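PDB 3QXZ: enoyl-CoA hydratase/isomerase from Mycobacterium abscessus, which probably catalyses the hydration or double-bond isomerisation of enoyl-CoA thioesters. Local coordinates for residues A18-H23 / Q44-D49; S170-V175 / N181-A186; V204-A209 / S243-E248. All blocks are in the same frame, centred on the assembly; numbering follows the deposited sequence.

Contact 1: A18-H23 / Q44-D49; sequences AVLTLH and QRLDDD. With K (potassium ion), chain D; EDO (1,2-ethanediol), chain I.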
loop_
_atom_site.group_PDB
_atom_site.type_symbol
_atom_site.label_atom_id
_atom_site.label_comp_id
_atom_site.label_asym_id
_atom_site.label_seq_id
_atom_site.Cartn_x
_atom_site.Cartn_y
_atom_site.Cartn_z
ATOM N N ALA A 18 -1.615 -29.116 -2.032
ATOM C CA ALA A 18 -0.271 -29.512 -2.428
ATOM C C ALA A 18 0.749 -28.781 -1.574
ATOM O O ALA A 18 0.688 -27.553 -1.451
ATOM C CB ALA A 18 -0.022 -29.220 -3.916
ATOM N N VAL A 19 1.676 -29.519 -0.979
ATOM C CA VAL A 19 2.758 -28.921 -0.212
ATOM C C VAL A 19 4.058 -29.131 -0.971
ATOM O O VAL A 19 4.446 -30.276 -1.275
ATOM C CB VAL A 19 2.866 -29.516 1.231
ATOM C CG1 VAL A 19 3.997 -28.838 1.998
ATOM C CG2 VAL A 19 1.552 -29.346 1.978
ATOM N N LEU A 20 4.718 -28.020 -1.304
ATOM C CA LEU A 20 6.050 -28.000 -1.881
ATOM C C LEU A 20 7.058 -27.629 -0.815
ATOM O O LEU A 20 6.898 -26.593 -0.136
ATOM C CB LEU A 20 6.120 -26.993 -3.020
ATOM C CG LEU A 20 5.268 -27.295 -4.251
ATOM C CD1 LEU A 20 5.315 -26.127 -5.190
ATOM C CD2 LEU A 20 5.780 -28.567 -4.961
ATOM N N THR A 21 8.103 -28.456 -0.664
ATOM C CA THR A 21 9.124 -28.212 0.340
ATOM C C THR A 21 10.487 -28.019 -0.302
ATOM O O THR A 21 10.936 -28.870 -1.085
ATOM C CB THR A 21 9.194 -29.378 1.358
ATOM O OG1 THR A 21 7.899 -29.586 1.929
ATOM C CG2 THR A 21 10.182 -29.047 2.475
ATOM N N LEU A 22 11.129 -26.902 0.034
ATOM C CA LEU A 22 12.494 -26.607 -0.401
ATOM C C LEU A 22 13.406 -27.352 0.562
ATOM O O LEU A 22 13.442 -27.047 1.747
ATOM C CB LEU A 22 12.765 -25.096 -0.361
ATOM C CG LEU A 22 11.755 -24.209 -1.095
ATOM C CD1 LEU A 22 12.062 -22.740 -0.823
ATOM C CD2 LEU A 22 11.735 -24.478 -2.581
ATOM N N HIS A 23 14.126 -28.342 0.044
ATOM C CA HIS A 23 14.845 -29.296 0.893
ATOM C C HIS A 23 16.340 -29.339 0.592
ATOM O O HIS A 23 16.781 -30.032 -0.329
ATOM C CB HIS A 23 14.218 -30.690 0.755
ATOM C CG HIS A 23 14.878 -31.738 1.597
ATOM N ND1 HIS A 23 14.449 -32.045 2.871
ATOM C CD2 HIS A 23 15.925 -32.561 1.344
ATOM C CE1 HIS A 23 15.210 -33.004 3.370
ATOM N NE2 HIS A 23 16.112 -33.336 2.463
ATOM N N GLN A 44 3.286 -24.670 -12.425
ATOM C CA GLN A 44 2.459 -24.803 -13.618
ATOM C C GLN A 44 1.619 -26.088 -13.596
ATOM O O GLN A 44 0.407 -26.067 -13.856
ATOM C CB GLN A 44 3.301 -24.744 -14.896
ATOM C CG GLN A 44 2.422 -24.743 -16.165
ATOM C CD GLN A 44 1.552 -23.500 -16.239
ATOM O OE1 GLN A 44 2.055 -22.389 -16.421
ATOM N NE2 GLN A 44 0.232 -23.679 -16.088
ATOM N N ARG A 45 2.249 -27.207 -13.252
ATOM C CA ARG A 45 1.553 -28.491 -13.227
ATOM C C ARG A 45 0.459 -28.491 -12.162
ATOM O O ARG A 45 -0.656 -28.955 -12.414
ATOM C CB ARG A 45 2.566 -29.621 -12.994
ATOM C CG ARG A 45 1.926 -30.980 -12.790
ATOM C CD ARG A 45 2.972 -32.091 -12.705
ATOM N NE ARG A 45 4.093 -31.724 -11.845
ATOM C CZ ARG A 45 4.064 -31.724 -10.513
ATOM N NH1 ARG A 45 2.956 -32.078 -9.857
ATOM N NH2 ARG A 45 5.149 -31.358 -9.839
ATOM N N LEU A 46 0.773 -27.969 -10.974
ATOM C CA LEU A 46 -0.182 -27.960 -9.878
ATOM C C LEU A 46 -1.330 -27.006 -10.179
ATOM O O LEU A 46 -2.479 -27.282 -9.822
ATOM C CB LEU A 46 0.509 -27.617 -8.543
ATOM C CG LEU A 46 1.523 -28.660 -8.055
ATOM C CD1 LEU A 46 2.293 -28.106 -6.873
ATOM C CD2 LEU A 46 0.838 -29.974 -7.700
ATOM N N ASP A 47 -1.035 -25.890 -10.842
ATOM C CA ASP A 47 -2.096 -24.975 -11.242
ATOM C C ASP A 47 -3.078 -25.669 -12.184
ATOM O O ASP A 47 -4.301 -25.510 -12.048
ATOM C CB ASP A 47 -1.538 -23.698 -11.885
ATOM C CG ASP A 47 -2.547 -22.565 -11.915
ATOM O OD1 ASP A 47 -3.372 -22.461 -10.987
ATOM O OD2 ASP A 47 -2.490 -21.764 -12.854
ATOM N N ASP A 48 -2.541 -26.462 -13.113
ATOM C CA ASP A 48 -3.349 -27.156 -14.103
ATOM C C ASP A 48 -4.136 -28.336 -13.538
ATOM O O ASP A 48 -5.135 -28.738 -14.137
ATOM C CB ASP A 48 -2.467 -27.614 -15.262
ATOM C CG ASP A 48 -1.935 -26.455 -16.075
ATOM O OD1 ASP A 48 -2.516 -25.348 -15.990
ATOM O OD2 ASP A 48 -0.940 -26.654 -16.804
ATOM N N ASP A 49 -3.707 -28.881 -12.401
ATOM C CA ASP A 49 -4.341 -30.054 -11.785
ATOM C C ASP A 49 -5.639 -29.619 -11.094
ATOM O O ASP A 49 -5.586 -28.881 -10.108
ATOM C CB ASP A 49 -3.368 -30.652 -10.764
ATOM C CG ASP A 49 -3.839 -31.980 -10.189
ATOM O OD1 ASP A 49 -5.043 -32.279 -10.268
ATOM O OD2 ASP A 49 -2.971 -32.688 -9.638
HETATM K K K D . -5.134 -26.306 -9.523
HETATM C C1 EDO I . 0.309 -19.516 -15.298
HETATM O O1 EDO I . 0.964 -19.837 -16.533
HETATM C C2 EDO I . -1.149 -19.954 -15.357
HETATM O O2 EDO I . -1.240 -21.371 -15.141
HETATM O O HOH W 1 -7.546 -25.765 -10.668
#
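Leu-46 meets Ala-18 and Leu-20 through its two methyls. From CB the chain heads toward the strand. CG lies anti to the carbonyl carbon (chi1 -66°), which carries both branches to the strand. CD1 does most of the touching. It sits 3.9 Å from Ala-18 CB and 4.0 Å from Leu-20 CD1, so the two leucines reach tip to tip. CD2 also rests on the alanine, 4.0 Å from Ala-18 CB. Strand 17-23, helix 33-48 and strand 54-59 form a beta-alpha-beta unit, and this contact seats the last turns of the helix on the first strand. Ile-55, from the second strand, also packs on Leu-46. Glu-11 and Ile-13 of strand 8-14 touch it too, so the side chain is buried.

The backbone of the same helix end has another task. A potassium ion is bound by Leu-46 O at 2.8 Å, Asp-47 O at 2.8 Å and Asp-49 O at 2.7 Å. Val-52 O, Thr-99 OG1 and a water complete the site. At the same helix end, a 1,2-ethanediol, probably from the crystallisation liquor, donates from O2 to Asp-47 OD2 at 2.6 Å.

Contact 2: S170-V175 / N181-A186; sequences SAQRAV and NRCLPA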
loop_
_atom_site.group_PDB
_atom_site.type_symbol
_atom_site.label_atom_id
_atom_site.label_comp_id
_atom_site.label_asym_id
_atom_site.label_seq_id
_atom_site.Cartn_x
_atom_site.Cartn_y
_atom_site.Cartn_z
ATOM N N SER A 170 12.324 -8.230 11.379
ATOM C CA SER A 170 11.678 -9.306 12.115
ATOM C C SER A 170 10.355 -9.741 11.487
ATOM O O SER A 170 9.716 -8.997 10.731
ATOM C CB SER A 170 11.415 -8.870 13.555
ATOM O OG SER A 170 10.405 -7.868 13.601
ATOM N N ALA A 171 9.913 -10.940 11.845
ATOM C CA ALA A 171 8.563 -11.374 11.484
ATOM C C ALA A 171 7.494 -10.397 11.949
ATOM O O ALA A 171 6.528 -10.114 11.227
ATOM C CB ALA A 171 8.272 -12.757 12.066
ATOM N N GLN A 172 7.661 -9.878 13.168
ATOM C CA GLN A 172 6.696 -8.905 13.706
ATOM C C GLN A 172 6.630 -7.631 12.856
ATOM O O GLN A 172 5.548 -7.133 12.567
ATOM C CB GLN A 172 6.973 -8.588 15.196
ATOM C CG GLN A 172 6.023 -7.545 15.805
ATOM C CD GLN A 172 4.564 -8.001 15.904
ATOM O OE1 GLN A 172 4.261 -9.208 15.925
ATOM N NE2 GLN A 172 3.649 -7.028 15.983
ATOM N N ARG A 173 7.788 -7.100 12.465
ATOM C CA ARG A 173 7.765 -5.930 11.606
ATOM C C ARG A 173 7.162 -6.254 10.233
ATOM O O ARG A 173 6.461 -5.416 9.667
ATOM C CB ARG A 173 9.139 -5.284 11.470
ATOM C CG ARG A 173 9.048 -3.893 10.878
ATOM C CD ARG A 173 10.401 -3.329 10.546
ATOM N NE ARG A 173 10.213 -2.037 9.909
ATOM C CZ ARG A 173 11.162 -1.396 9.241
ATOM N NH1 ARG A 173 12.369 -1.952 9.103
ATOM N NH2 ARG A 173 10.886 -0.208 8.701
ATOM N N ALA A 174 7.385 -7.470 9.735
ATOM C CA ALA A 174 6.765 -7.889 8.478
ATOM C C ALA A 174 5.242 -7.854 8.575
ATOM O O ALA A 174 4.559 -7.429 7.629
ATOM C CB ALA A 174 7.265 -9.259 8.086
ATOM N N VAL A 175 4.682 -8.286 9.705
ATOM C CA VAL A 175 3.237 -8.214 9.883
ATOM C C VAL A 175 2.777 -6.771 10.039
ATOM O O VAL A 175 1.800 -6.364 9.413
ATOM C CB VAL A 175 2.774 -9.049 11.105
ATOM C CG1 VAL A 175 1.295 -8.861 11.362
ATOM C CG2 VAL A 175 3.103 -10.515 10.904
ATOM N N ASN A 181 1.135 -11.815 6.636
ATOM C CA ASN A 181 -0.205 -11.870 7.190
ATOM C C ASN A 181 -0.222 -12.142 8.676
ATOM O O ASN A 181 -1.103 -11.667 9.390
ATOM C CB ASN A 181 -1.038 -12.914 6.433
ATOM C CG ASN A 181 -1.157 -12.577 4.976
ATOM O OD1 ASN A 181 -0.206 -12.727 4.200
ATOM N ND2 ASN A 181 -2.334 -12.078 4.599
ATOM N N ARG A 182 0.730 -12.942 9.123
ATOM C CA ARG A 182 0.761 -13.420 10.501
ATOM C C ARG A 182 2.175 -13.852 10.835
ATOM O O ARG A 182 2.936 -14.278 9.947
ATOM C CB ARG A 182 -0.205 -14.617 10.661
ATOM C CG ARG A 182 -0.439 -15.063 12.117
ATOM C CD ARG A 182 -1.454 -16.177 12.192
ATOM N NE ARG A 182 -1.829 -16.406 13.584
ATOM C CZ ARG A 182 -2.565 -17.430 14.004
ATOM N NH1 ARG A 182 -3.010 -18.333 13.134
ATOM N NH2 ARG A 182 -2.849 -17.554 15.301
ATOM N N CYS A 183 2.522 -13.753 12.118
ATOM C CA CYS A 183 3.740 -14.377 12.596
ATOM C C CYS A 183 3.452 -15.289 13.789
ATOM O O CYS A 183 2.521 -15.038 14.566
ATOM C CB CYS A 183 4.830 -13.352 12.909
ATOM S SG CYS A 183 4.444 -12.199 14.177
ATOM N N LEU A 184 4.210 -16.370 13.853
ATOM C CA LEU A 184 4.019 -17.422 14.858
ATOM C C LEU A 184 5.354 -18.025 15.208
ATOM O O LEU A 184 6.318 -17.892 14.457
ATOM C CB LEU A 184 3.126 -18.541 14.298
ATOM C CG LEU A 184 1.652 -18.209 14.116
ATOM C CD1 LEU A 184 0.973 -19.289 13.294
ATOM C CD2 LEU A 184 0.965 -18.043 15.479
ATOM N N PRO A 185 5.421 -18.734 16.347
ATOM C CA PRO A 185 6.612 -19.530 16.596
ATOM C C PRO A 185 6.839 -20.473 15.419
ATOM O O PRO A 185 5.869 -20.986 14.830
ATOM C CB PRO A 185 6.244 -20.323 17.856
ATOM C CG PRO A 185 5.273 -19.435 18.557
ATOM C CD PRO A 185 4.440 -18.833 17.446
ATOM N N ALA A 186 8.098 -20.685 15.065
ATOM C CA ALA A 186 8.469 -21.484 13.888
ATOM C C ALA A 186 7.728 -22.808 13.758
ATOM O O ALA A 186 7.260 -23.164 12.672
ATOM C CB ALA A 186 9.965 -21.731 13.866
#
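The carboxamide of Gln-172 brings OE1 to 3.5 Å from Cys-183 SG. Its NE2 is hydrogen-bonded to Glu-176, one turn on. The guanidinium of Arg-182 faces another way. One of its faces carries Leu-184 CD2, 3.5 Å above the plane and offset toward the rim. The residue joins the contact through its backbone, where Val-175 CG2 lies 3.5 Å from Arg-182 C.

Cys-183 is the centre of the contact. Its CB touches Ala-171 CB at 3.6 Å and Val-175 CG2 at 3.9 Å. SG stands between the backbone N and the carbonyl carbon (chi1 62°), which lets it meet both Gln-172 and Val-175. Val-175 CG1 makes a longer approach, 4.2 Å to Asn-181 O. The helix starts at a capping bond, Arg-173 N to Ser-170 OG at 3.0 Å.

The segment 171-175 of helix 171-177 runs nearly antiparallel to strand 182-184 (162°), the two axes 7.5 Å apart at closest. The strand is the outermost of its sheet within the chain and pairs with parallel strand 122-126. Leu-125 of that strand also packs on Ala-171 and Ala-174. Asn-181 ND2 is hydrogen-bonded to Ala-157 O and Glu-161 OE1, both of the second subunit.

Contact 3: V204-A209 / S243-E248; sequences VAPESA and SQDAAE. With EDO (1,2-ethanediol), chain H.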
loop_
_atom_site.group_PDB
_atom_site.type_symbol
_atom_site.label_atom_id
_atom_site.label_comp_id
_atom_site.label_asym_id
_atom_site.label_seq_id
_atom_site.Cartn_x
_atom_site.Cartn_y
_atom_site.Cartn_z
ATOM N N VAL A 204 -14.248 -22.725 0.156
ATOM C CA VAL A 204 -14.202 -21.670 -0.869
ATOM C C VAL A 204 -14.408 -22.317 -2.236
ATOM O O VAL A 204 -13.763 -23.316 -2.565
ATOM C CB VAL A 204 -12.858 -20.912 -0.809
ATOM C CG1 VAL A 204 -12.692 -19.966 -2.018
ATOM C CG2 VAL A 204 -12.731 -20.157 0.529
ATOM N N ALA A 205 -15.324 -21.777 -3.033
ATOM C CA ALA A 205 -15.633 -22.395 -4.333
ATOM C C ALA A 205 -14.412 -22.316 -5.263
ATOM O O ALA A 205 -13.713 -21.295 -5.275
ATOM C CB ALA A 205 -16.838 -21.731 -4.981
ATOM N N PRO A 206 -14.142 -23.371 -6.052
ATOM C CA PRO A 206 -12.922 -23.367 -6.894
ATOM C C PRO A 206 -12.873 -22.219 -7.894
ATOM O O PRO A 206 -11.845 -21.531 -8.000
ATOM C CB PRO A 206 -12.956 -24.729 -7.616
ATOM C CG PRO A 206 -14.237 -25.389 -7.218
ATOM C CD PRO A 206 -14.864 -24.662 -6.084
ATOM N N GLU A 207 -13.964 -21.976 -8.616
ATOM C CA GLU A 207 -13.957 -20.908 -9.611
ATOM C C GLU A 207 -13.958 -19.532 -8.939
ATOM O O GLU A 207 -13.389 -18.570 -9.470
ATOM C CB GLU A 207 -15.112 -21.066 -10.616
ATOM C CG GLU A 207 -14.944 -20.225 -11.878
ATOM C CD GLU A 207 -13.784 -20.630 -12.783
ATOM O OE1 GLU A 207 -13.148 -21.695 -12.584
ATOM O OE2 GLU A 207 -13.516 -19.860 -13.717
ATOM N N SER A 208 -14.619 -19.408 -7.789
ATOM C CA SER A 208 -14.583 -18.157 -7.021
ATOM C C SER A 208 -13.133 -17.782 -6.666
ATOM O O SER A 208 -12.707 -16.629 -6.871
ATOM C CB SER A 208 -15.395 -18.325 -5.733
ATOM O OG SER A 208 -16.776 -18.455 -6.023
ATOM N N ALA A 209 -12.384 -18.741 -6.130
ATOM C CA ALA A 209 -10.978 -18.470 -5.792
ATOM C C ALA A 209 -10.168 -18.110 -7.025
ATOM O O ALA A 209 -9.381 -17.158 -6.986
ATOM C CB ALA A 209 -10.361 -19.660 -5.096
ATOM N N SER A 243 -23.241 -20.667 -12.837
ATOM C CA SER A 243 -22.820 -22.002 -12.384
ATOM C C SER A 243 -23.524 -22.374 -11.104
ATOM O O SER A 243 -23.794 -21.538 -10.246
ATOM C CB SER A 243 -21.298 -22.062 -12.159
ATOM O OG SER A 243 -20.955 -23.099 -11.217
ATOM N N GLN A 244 -23.833 -23.665 -10.982
ATOM C CA GLN A 244 -24.521 -24.167 -9.797
ATOM C C GLN A 244 -23.816 -23.947 -8.462
ATOM O O GLN A 244 -24.474 -23.922 -7.417
ATOM C CB GLN A 244 -24.887 -25.649 -9.972
ATOM C CG GLN A 244 -26.028 -25.909 -11.009
ATOM C CD GLN A 244 -27.409 -25.568 -10.482
ATOM O OE1 GLN A 244 -27.659 -25.608 -9.275
ATOM N NE2 GLN A 244 -28.326 -25.238 -11.381
ATOM N N ASP A 245 -22.494 -23.734 -8.484
ATOM C CA ASP A 245 -21.795 -23.466 -7.214
ATOM C C ASP A 245 -22.333 -22.196 -6.515
ATOM O O ASP A 245 -22.322 -22.117 -5.289
ATOM C CB ASP A 245 -20.277 -23.389 -7.383
ATOM C CG ASP A 245 -19.635 -24.758 -7.512
ATOM O OD1 ASP A 245 -20.348 -25.790 -7.377
ATOM O OD2 ASP A 245 -18.406 -24.838 -7.699
ATOM N N ALA A 246 -22.854 -21.239 -7.286
ATOM C CA ALA A 246 -23.416 -20.022 -6.703
ATOM C C ALA A 246 -24.701 -20.283 -5.925
ATOM O O ALA A 246 -25.058 -19.509 -5.027
ATOM C CB ALA A 246 -23.626 -18.933 -7.768
ATOM N N ALA A 247 -25.386 -21.372 -6.273
ATOM C CA ALA A 247 -26.570 -21.772 -5.504
ATOM C C ALA A 247 -26.190 -22.713 -4.371
ATOM O O ALA A 247 -26.810 -22.675 -3.296
ATOM C CB ALA A 247 -27.589 -22.413 -6.412
ATOM N N GLU A 248 -25.178 -23.542 -4.602
ATOM C CA GLU A 248 -24.728 -24.511 -3.604
ATOM C C GLU A 248 -24.135 -23.874 -2.334
ATOM O O GLU A 248 -24.328 -24.363 -1.223
ATOM C CB GLU A 248 -23.724 -25.490 -4.227
ATOM C CG GLU A 248 -23.070 -26.496 -3.251
ATOM C CD GLU A 248 -24.043 -27.461 -2.535
ATOM O OE1 GLU A 248 -25.281 -27.429 -2.726
ATOM O OE2 GLU A 248 -23.523 -28.242 -1.728
HETATM C C1 EDO H . -8.366 -22.700 -8.440
HETATM O O1 EDO H . -8.941 -21.895 -7.410
HETATM C C2 EDO H . -7.927 -23.992 -7.773
HETATM O O2 EDO H . -9.073 -24.792 -7.390
HETATM O O HOH W 2 -16.718 -22.907 -8.516
#
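Pro-206 sets CD of its ring 3.9 Å from Asp-245 OD2, and the two side chains cross at about a right angle. Ala-205 CB stands a little farther from the same oxygen, at 4.4 Å. The contact joins the starts of two helices, 206-222 and 245-255, in the helical C-terminal part of this crotonase-like chain. Between them the chain is mostly helix. Ala-205 is the N-cap of the first helix, and Pro-206 opens it.

Asp-245 is buried, and its carboxylate is well supplied with donors. OD1 accepts from Ala-262 N and OD2 from Gly-263 N, both in the C-terminal tail. A water links OD2 to the other helix. It donates to Asp-245 OD2 at 2.7 Å and accepts from Glu-207 N at 2.9 Å, so an amide of the first helical turn is tied to the acid. These amide donors would be expected to favour the charged form. With CG anti to the carbonyl carbon (chi1 -78°), the carboxylate points across to Ala-205 and Pro-206. Trp-261 packs on Ala-205, Pro-206 and Asp-245 alike, joining both helix starts to the tail.

The second subunit is close by. Ser-208 OG is hydrogen-bonded to Val-140 O of that subunit, and Gly-139 of the same subunit packs on Ala-205, Ser-208 and Ala-246. A 1,2-ethanediol, probably from the crystallisation liquor, donates from O1 to Pro-206 O at 3.0 Å and is also bonded to Arg-53 NE. At the start of the second helix Ser-243 OG accepts from Asp-245 N at 3.2 Å, a capping bond. One residue on, Gln-244 O takes two amides, Ala-247 N and Glu-248 N, each at 2.9 Å.

Contacts 1 and 2 reach the same mixed sheet from different parts of it. Contact 1 uses strand 17-23, next to one outer strand, and contact 2 uses strand 182-184, the other outer strand. Their centres are 24 Å apart, on opposite sides of the chain's centre. Contact 3 lies farther out, 23 Å from contact 1 and 32 Å from contact 2, centre to centre. None of the three touches another. The potassium ion held by the helix end of contact 1 lies about 8 Å from the side chain of Pro-206 in contact 3. Contacts 2 and 3 both border the second subunit, whereas no other chain touches the segments of contact 1.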